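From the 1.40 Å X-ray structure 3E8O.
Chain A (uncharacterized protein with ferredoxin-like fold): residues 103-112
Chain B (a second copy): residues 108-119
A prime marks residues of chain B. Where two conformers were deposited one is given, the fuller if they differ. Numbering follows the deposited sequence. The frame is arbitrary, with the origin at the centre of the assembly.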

ATOM      1  N   ASP A 103     -13.884  -4.412  -9.770  1.00 14.51           N
ATOM      2  CA  ASP A 103     -13.621  -4.881  -8.407  1.00 13.82           C
ATOM      3  C   ASP A 103     -12.960  -3.849  -7.521  1.00 12.73           C
ATOM      4  O   ASP A 103     -12.366  -4.179  -6.489  1.00 12.29           O
ATOM      5  CB  ASP A 103     -12.802  -6.178  -8.399  1.00 13.81           C
ATOM      6  CG  ASP A 103     -11.435  -6.023  -9.011  1.00 13.32           C
ATOM      7  OD1 ASP A 103     -11.124  -4.932  -9.527  1.00 12.26           O
ATOM      8  OD2 ASP A 103     -10.691  -7.034  -9.022  1.00 14.62           O
ATOM      9  N   LEU A 104     -13.012  -2.588  -7.890  1.00 12.94           N
ATOM     10  CA  LEU A 104     -12.421  -1.609  -6.991  1.00 11.07           C
ATOM     11  C   LEU A 104     -13.159  -1.565  -5.665  1.00 10.93           C
ATOM     12  O   LEU A 104     -14.366  -1.381  -5.617  1.00 14.15           O
ATOM     13  CB  LEU A 104     -12.475  -0.205  -7.617  1.00 11.47           C
ATOM     14  CG  LEU A 104     -11.996   0.995  -6.776  1.00 11.10           C
ATOM     15  CD1 LEU A 104     -10.561   0.895  -6.316  1.00 11.73           C
ATOM     16  CD2 LEU A 104     -12.238   2.348  -7.478  1.00 15.82           C
ATOM     17  N   LYS A 105     -12.419  -1.698  -4.573  1.00 10.29           N
ATOM     18  CA  LYS A 105     -12.948  -1.579  -3.223  1.00 10.29           C
ATOM     19  C   LYS A 105     -12.009  -0.736  -2.401  1.00  9.96           C
ATOM     20  O   LYS A 105     -10.815  -0.996  -2.373  1.00 10.75           O
ATOM     21  CB  LYS A 105     -13.182  -2.937  -2.544  1.00 11.52           C
ATOM     22  CG  LYS A 105     -13.897  -2.823  -1.190  1.00 12.56           C
ATOM     23  CD  LYS A 105     -14.188  -4.091  -0.539  1.00 12.91           C
ATOM     24  CE  LYS A 105     -14.798  -3.889   0.839  1.00 14.08           C
ATOM     25  NZ  LYS A 105     -16.161  -3.269   0.775  1.00 12.67           N
ATOM     26  N   ILE A 106     -12.578   0.264  -1.757  1.00  9.23           N
ATOM     27  CA  ILE A 106     -11.793   1.164  -0.896  1.00  8.29           C
ATOM     28  C   ILE A 106     -12.436   1.268   0.470  1.00  9.79           C
ATOM     29  O   ILE A 106     -13.648   1.440   0.583  1.00 10.03           O
ATOM     30  CB  ILE A 106     -11.705   2.582  -1.519  1.00  9.55           C
ATOM     31  CG1 ILE A 106     -11.103   2.582  -2.938  1.00 11.47           C
ATOM     32  CG2 ILE A 106     -10.890   3.548  -0.628  1.00 11.64           C
ATOM     33  CD1 ILE A 106     -11.096   3.979  -3.610  1.00 12.50           C
ATOM     34  N   THR A 107     -11.600   1.084   1.477  1.00 10.55           N
ATOM     35  CA  THR A 107     -12.003   1.214   2.902  1.00  9.65           C
ATOM     36  C   THR A 107     -10.996   2.159   3.552  1.00  9.18           C
ATOM     37  O   THR A 107      -9.827   2.069   3.286  1.00 10.61           O
ATOM     38  CB  THR A 107     -12.025  -0.164   3.617  1.00 10.34           C
ATOM     39  OG1 THR A 107     -12.728  -1.095   2.786  1.00 11.60           O
ATOM     40  CG2 THR A 107     -12.663  -0.030   5.034  1.00 11.04           C
ATOM     41  N   ALA A 108     -11.501   3.043   4.384  1.00 10.85           N
ATOM     42  CA  ALA A 108     -10.686   4.037   5.103  1.00  8.94           C
ATOM     43  C   ALA A 108     -10.800   3.796   6.594  1.00 11.49           C
ATOM     44  O   ALA A 108     -11.773   3.215   7.075  1.00 12.22           O
ATOM     45  CB  ALA A 108     -11.092   5.453   4.744  1.00 10.61           C
ATOM     46  N   TYR A 109      -9.821   4.337   7.313  1.00 10.57           N
ATOM     47  CA  TYR A 109      -9.733   4.164   8.774  1.00 11.34           C
ATOM     48  C   TYR A 109      -9.080   5.390   9.367  1.00 10.90           C
ATOM     49  O   TYR A 109      -8.073   5.856   8.860  1.00 11.59           O
ATOM     50  CB  TYR A 109      -8.841   2.951   9.164  1.00 12.36           C
ATOM     51  CG  TYR A 109      -9.182   1.667   8.454  1.00 12.42           C
ATOM     52  CD1 TYR A 109      -8.679   1.391   7.190  1.00 11.48           C
ATOM     53  CD2 TYR A 109      -9.994   0.727   9.045  1.00 12.37           C
ATOM     54  CE1 TYR A 109      -9.004   0.232   6.521  1.00 12.33           C
ATOM     55  CE2 TYR A 109     -10.329  -0.433   8.377  1.00 13.81           C
ATOM     56  CZ  TYR A 109      -9.841  -0.677   7.110  1.00 12.71           C
ATOM     57  OH  TYR A 109     -10.177  -1.863   6.481  1.00 14.92           O
ATOM     58  N   GLU A 110      -9.672   5.938  10.417  1.00 11.41           N
ATOM     59  CA  GLU A 110      -8.994   6.988  11.180  1.00 12.50           C
ATOM     60  C   GLU A 110      -7.808   6.331  11.859  1.00 12.12           C
ATOM     61  O   GLU A 110      -7.867   5.204  12.367  1.00 14.61           O
ATOM     62  CB  GLU A 110      -9.922   7.644  12.191  1.00 13.72           C
ATOM     63  CG  GLU A 110     -10.929   8.498  11.457  1.00 17.47           C
ATOM     64  CD  GLU A 110     -11.725   9.421  12.337  1.00 27.77           C
ATOM     65  OE1 GLU A 110     -12.505   8.894  13.141  1.00 31.06           O
ATOM     66  OE2 GLU A 110     -11.594  10.659  12.206  1.00 26.65           O
ATOM     67  N   ALA A 111      -6.712   7.060  11.861  1.00 11.90           N
ATOM     68  CA  ALA A 111      -5.425   6.588  12.376  1.00 13.69           C
ATOM     69  C   ALA A 111      -5.035   7.297  13.640  1.00 15.24           C
ATOM     70  O   ALA A 111      -5.254   8.484  13.785  1.00 17.26           O
ATOM     71  CB  ALA A 111      -4.322   6.815  11.300  1.00 14.90           C
ATOM     72  N   GLY A 112      -4.441   6.533  14.547  1.00 16.45           N
ATOM     73  CA  GLY A 112      -3.837   7.082  15.756  1.00 16.30           C
ATOM     74  C   GLY A 112      -2.507   7.732  15.400  1.00 18.61           C
ATOM     75  O   GLY A 112      -2.108   7.788  14.233  1.00 19.01           O
TER
ATOM     76  N   ALA B 108       3.636   2.467  11.850  1.00 10.67           N
ATOM     77  CA  ALA B 108       2.394   1.795  12.182  1.00 12.11           C
ATOM     78  C   ALA B 108       1.445   2.761  12.823  1.00 11.49           C
ATOM     79  O   ALA B 108       1.838   3.801  13.353  1.00 12.17           O
ATOM     80  CB  ALA B 108       2.625   0.549  13.109  1.00 14.30           C
ATOM     81  N   TYR B 109       0.181   2.402  12.703  1.00 11.96           N
ATOM     82  CA  TYR B 109      -0.919   3.227  13.228  1.00 11.39           C
ATOM     83  C   TYR B 109      -2.039   2.346  13.737  1.00 12.11           C
ATOM     84  O   TYR B 109      -2.442   1.388  13.068  1.00 12.18           O
ATOM     85  CB  TYR B 109      -1.532   4.085  12.104  1.00 13.52           C
ATOM     86  CG  TYR B 109      -0.559   4.878  11.271  1.00 11.84           C
ATOM     87  CD1 TYR B 109       0.064   4.312  10.157  1.00 13.46           C
ATOM     88  CD2 TYR B 109      -0.259   6.164  11.575  1.00 13.73           C
ATOM     89  CE1 TYR B 109       0.943   5.025   9.406  1.00 14.63           C
ATOM     90  CE2 TYR B 109       0.582   6.894  10.788  1.00 15.92           C
ATOM     91  CZ  TYR B 109       1.216   6.304   9.740  1.00 15.02           C
ATOM     92  OH  TYR B 109       2.095   7.072   8.970  1.00 21.45           O
ATOM     93  N   GLU B 110      -2.564   2.687  14.900  1.00 13.91           N
ATOM     94  CA  GLU B 110      -3.773   2.008  15.370  1.00 14.65           C
ATOM     95  C   GLU B 110      -4.944   2.544  14.570  1.00 13.83           C
ATOM     96  O   GLU B 110      -5.078   3.749  14.391  1.00 15.82           O
ATOM     97  CB  GLU B 110      -3.985   2.234  16.853  1.00 18.33           C
ATOM     98  CG  GLU B 110      -2.892   1.445  17.576  1.00 23.36           C
ATOM     99  CD  GLU B 110      -3.194   1.113  18.978  1.00 30.60           C
ATOM    100  OE1 GLU B 110      -3.225   2.052  19.774  1.00 35.56           O
ATOM    101  OE2 GLU B 110      -3.327  -0.106  19.271  1.00 32.55           O
ATOM    102  N   ALA B 111      -5.735   1.641  14.036  1.00 12.93           N
ATOM    103  CA  ALA B 111      -6.839   1.985  13.151  1.00 13.18           C
ATOM    104  C   ALA B 111      -8.192   1.930  13.853  1.00 13.17           C
ATOM    105  O   ALA B 111      -8.458   1.049  14.674  1.00 15.40           O
ATOM    106  CB  ALA B 111      -6.852   1.030  11.953  1.00 15.74           C
ATOM    107  N   GLY B 112      -9.022   2.901  13.540  1.00 11.56           N
ATOM    108  CA  GLY B 112     -10.396   2.903  14.016  1.00 13.69           C
ATOM    109  C   GLY B 112     -11.279   1.984  13.217  1.00 14.21           C
ATOM    110  O   GLY B 112     -10.821   1.171  12.422  1.00 15.74           O
ATOM    111  N   GLU B 113     -12.569   2.175  13.373  1.00 15.25           N
ATOM    112  CA  GLU B 113     -13.549   1.345  12.649  1.00 15.83           C
ATOM    113  C   GLU B 113     -13.499   1.609  11.156  1.00 15.04           C
ATOM    114  O   GLU B 113     -13.161   2.677  10.705  1.00 15.06           O
ATOM    115  CB  GLU B 113     -14.981   1.572  13.158  1.00 18.97           C
ATOM    116  CG  GLU B 113     -15.572   2.922  12.744  1.00 28.96           C
ATOM    117  CD  GLU B 113     -17.066   3.132  13.139  1.00 37.92           C
ATOM    118  OE1 GLU B 113     -17.815   2.150  13.385  1.00 39.94           O
ATOM    119  OE2 GLU B 113     -17.486   4.311  13.151  1.00 44.41           O
ATOM    120  N   ALA B 114     -13.796   0.592  10.386  1.00 14.17           N
ATOM    121  CA  ALA B 114     -13.867   0.684   8.920  1.00 13.96           C
ATOM    122  C   ALA B 114     -14.877   1.717   8.472  1.00 14.26           C
ATOM    123  O   ALA B 114     -15.979   1.777   8.985  1.00 14.84           O
ATOM    124  CB  ALA B 114     -14.227  -0.679   8.286  1.00 14.62           C
ATOM    125  N   ILE B 115     -14.444   2.507   7.502  1.00 12.87           N
ATOM    126  CA  ILE B 115     -15.267   3.470   6.805  1.00 13.06           C
ATOM    127  C   ILE B 115     -15.341   3.048   5.333  1.00 12.52           C
ATOM    128  O   ILE B 115     -14.345   3.136   4.599  1.00 13.84           O
ATOM    129  CB  ILE B 115     -14.736   4.936   6.934  1.00 15.16           C
ATOM    130  CG1 ILE B 115     -14.438   5.301   8.371  1.00 16.68           C
ATOM    131  CG2 ILE B 115     -15.648   5.910   6.224  1.00 18.97           C
ATOM    132  CD1 ILE B 115     -13.554   6.547   8.533  1.00 18.17           C
ATOM    133  N   ASN B 116     -16.485   2.514   4.909  1.00 13.61           N
ATOM    134  CA  ASN B 116     -16.654   2.088   3.507  1.00 11.69           C
ATOM    135  C   ASN B 116     -16.726   3.278   2.592  1.00 11.65           C
ATOM    136  O   ASN B 116     -17.560   4.185   2.795  1.00 14.14           O
ATOM    137  CB  ASN B 116     -17.847   1.187   3.346  1.00 13.24           C
ATOM    138  CG  ASN B 116     -17.618  -0.140   3.957  1.00 14.29           C
ATOM    139  OD1 ASN B 116     -16.548  -0.682   3.794  1.00 18.78           O
ATOM    140  ND2 ASN B 116     -18.589  -0.683   4.646  1.00 17.25           N
ATOM    141  N   ILE B 117     -15.840   3.276   1.601  1.00 12.24           N
ATOM    142  CA  ILE B 117     -15.723   4.397   0.641  1.00 12.66           C
ATOM    143  C   ILE B 117     -16.411   4.068  -0.678  1.00 13.96           C
ATOM    144  O   ILE B 117     -17.315   4.775  -1.119  1.00 15.90           O
ATOM    145  CB  ILE B 117     -14.280   4.772   0.423  1.00 11.45           C
ATOM    146  CG1 ILE B 117     -13.671   5.208   1.768  1.00 13.63           C
ATOM    147  CG2 ILE B 117     -14.109   5.868  -0.668  1.00 14.06           C
ATOM    148  CD1 ILE B 117     -14.383   6.403   2.438  1.00 13.81           C
HETATM  149  N   MSE B 118     -15.985   2.977  -1.303  1.00 11.85           N
HETATM  150  CA  MSE B 118     -16.693   2.476  -2.491  0.50 11.16           C
HETATM  151  C   MSE B 118     -16.329   1.047  -2.767  1.00 12.09           C
HETATM  152  O   MSE B 118     -15.352   0.511  -2.252  1.00 11.41           O
HETATM  153  CB  MSE B 118     -16.471   3.342  -3.732  0.50  9.97           C
HETATM  154  CG  MSE B 118     -15.015   3.274  -4.292  0.50  8.58           C
HETATM  155 SE   MSE B 118     -14.529   4.494  -5.635  0.38 11.14          SE
HETATM  156  CE  MSE B 118     -14.572   6.208  -4.671  0.50 10.42           C
ATOM    157  N   GLY B 119     -17.210   0.423  -3.535  1.00 12.43           N
ATOM    158  CA  GLY B 119     -17.069  -0.987  -3.868  1.00 11.31           C
ATOM    159  C   GLY B 119     -17.363  -1.946  -2.766  1.00 12.67           C
ATOM    160  O   GLY B 119     -17.771  -1.503  -1.688  1.00 14.74           O
ATOM    161  OXT GLY B 119     -17.187  -3.129  -3.045  1.00 16.65           O
TER
HETATM  162  O   HOH W   1     -17.630  -4.833  -1.010  1.00 12.96           O
HETATM  163  O   HOH W   2     -15.725  -0.467   1.076  1.00 14.01           O
HETATM  164  O   HOH W   3     -14.860  -2.672   3.974  1.00 16.17           O
HETATM  165  O   HOH W   4     -12.024   4.931  11.663  1.00 15.83           O

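The C-terminal strand of chain B pairs with strand 105-110 of chain A through a beta bulge, and the bulge is centred on one carbonyl. Ile106 O accepts from two successive amides: Ile117′ N at 3.0 Å, with an N-H...O angle of 153°, and Met118′ N at 3.4 Å, a weak bond at 160°. The extra residue is Ile117′, whose phi/psi of -101/-57 departs from extended values and whose CA-to-CB bond points toward chain A. Register confirms the shift: Thr107 pairs with Asn116′, but Ile106 pairs with Met118′ rather than Ile117′. The strand directions differ by 147°, antiparallel but well short of 180°.

The Ile106/Met118′ pair closes the bulge, with Ile106 N donating to Met118′ O at 2.8 Å and 171°, nearly linear. On the other side the pairing is regular: two residues on, Ala108 and Ile115′ form a reciprocal pair, Ala108 N to Ile115′ O at 2.9 Å and Ile115′ N to Ala108 O at 2.8 Å. Between them Thr107 and Asn116′ make a non-hydrogen-bonded pair, where Thr107 CA instead approaches Ile115′ O at 3.5 Å in a CA-H...O contact.

A separate single bridge joins Ala111 to its own counterpart, Ala111′. Here Gly112′ N donates to Glu110 O at 2.8 Å and Gly112 N to Glu110′ O at 2.9 Å, so the two chains exchange equivalent bonds. The tyrosines repeat this near-symmetry: Gly112′ O lies at the edge of the Tyr109 ring, 3.5 Å from Tyr109 CD2, and Gly112 O at the edge of the Tyr109′ ring, 3.6 Å from Tyr109′ CD2. Tyr109 also packs its CE2 3.9 Å from Ala114′ CB.

The side chains of Ile106, Ala108, Ile115′ and Met118′ share one sheet face. The selenium of selenomethionine Met118′ sits 4.0 Å from Ile106 CD1 and 3.6 Å from Leu104 CD2. The bulged Ile117′ adds to this apolar packing, with its CB 3.8 Å from Ile106 CG2 and its CG1 3.9 Å from Ala108 CB. Thr107 and Asn116′ occupy the opposite face, where water 3 links them, 2.9 Å from Thr107 OG1 and donating to Asn116′ OD1 at 2.6 Å.

At the chain terminus, Lys105 NZ makes a weak hydrogen bond to Gly119′ O at 3.4 Å and a long salt bridge to Gly119′ OXT at 4.0 Å. Water 1 bridges the same two groups from the side, accepting from Lys105 NZ at 2.8 Å and donating to Gly119′ OXT at 2.7 Å. Gly119′ itself fits tightly: its CA lies 3.2 Å from Leu104 O, with an angle at H of 159°, and an ideal CB would fall 1.8 Å from Leu104 O. Its phi of 73° independently favours glycine. Near the other end of the strand, water 4 accepts from Glu110 N at 2.8 Å and donates to Glu113′ O at 2.7 Å, joining backbones that make no direct hydrogen bond there.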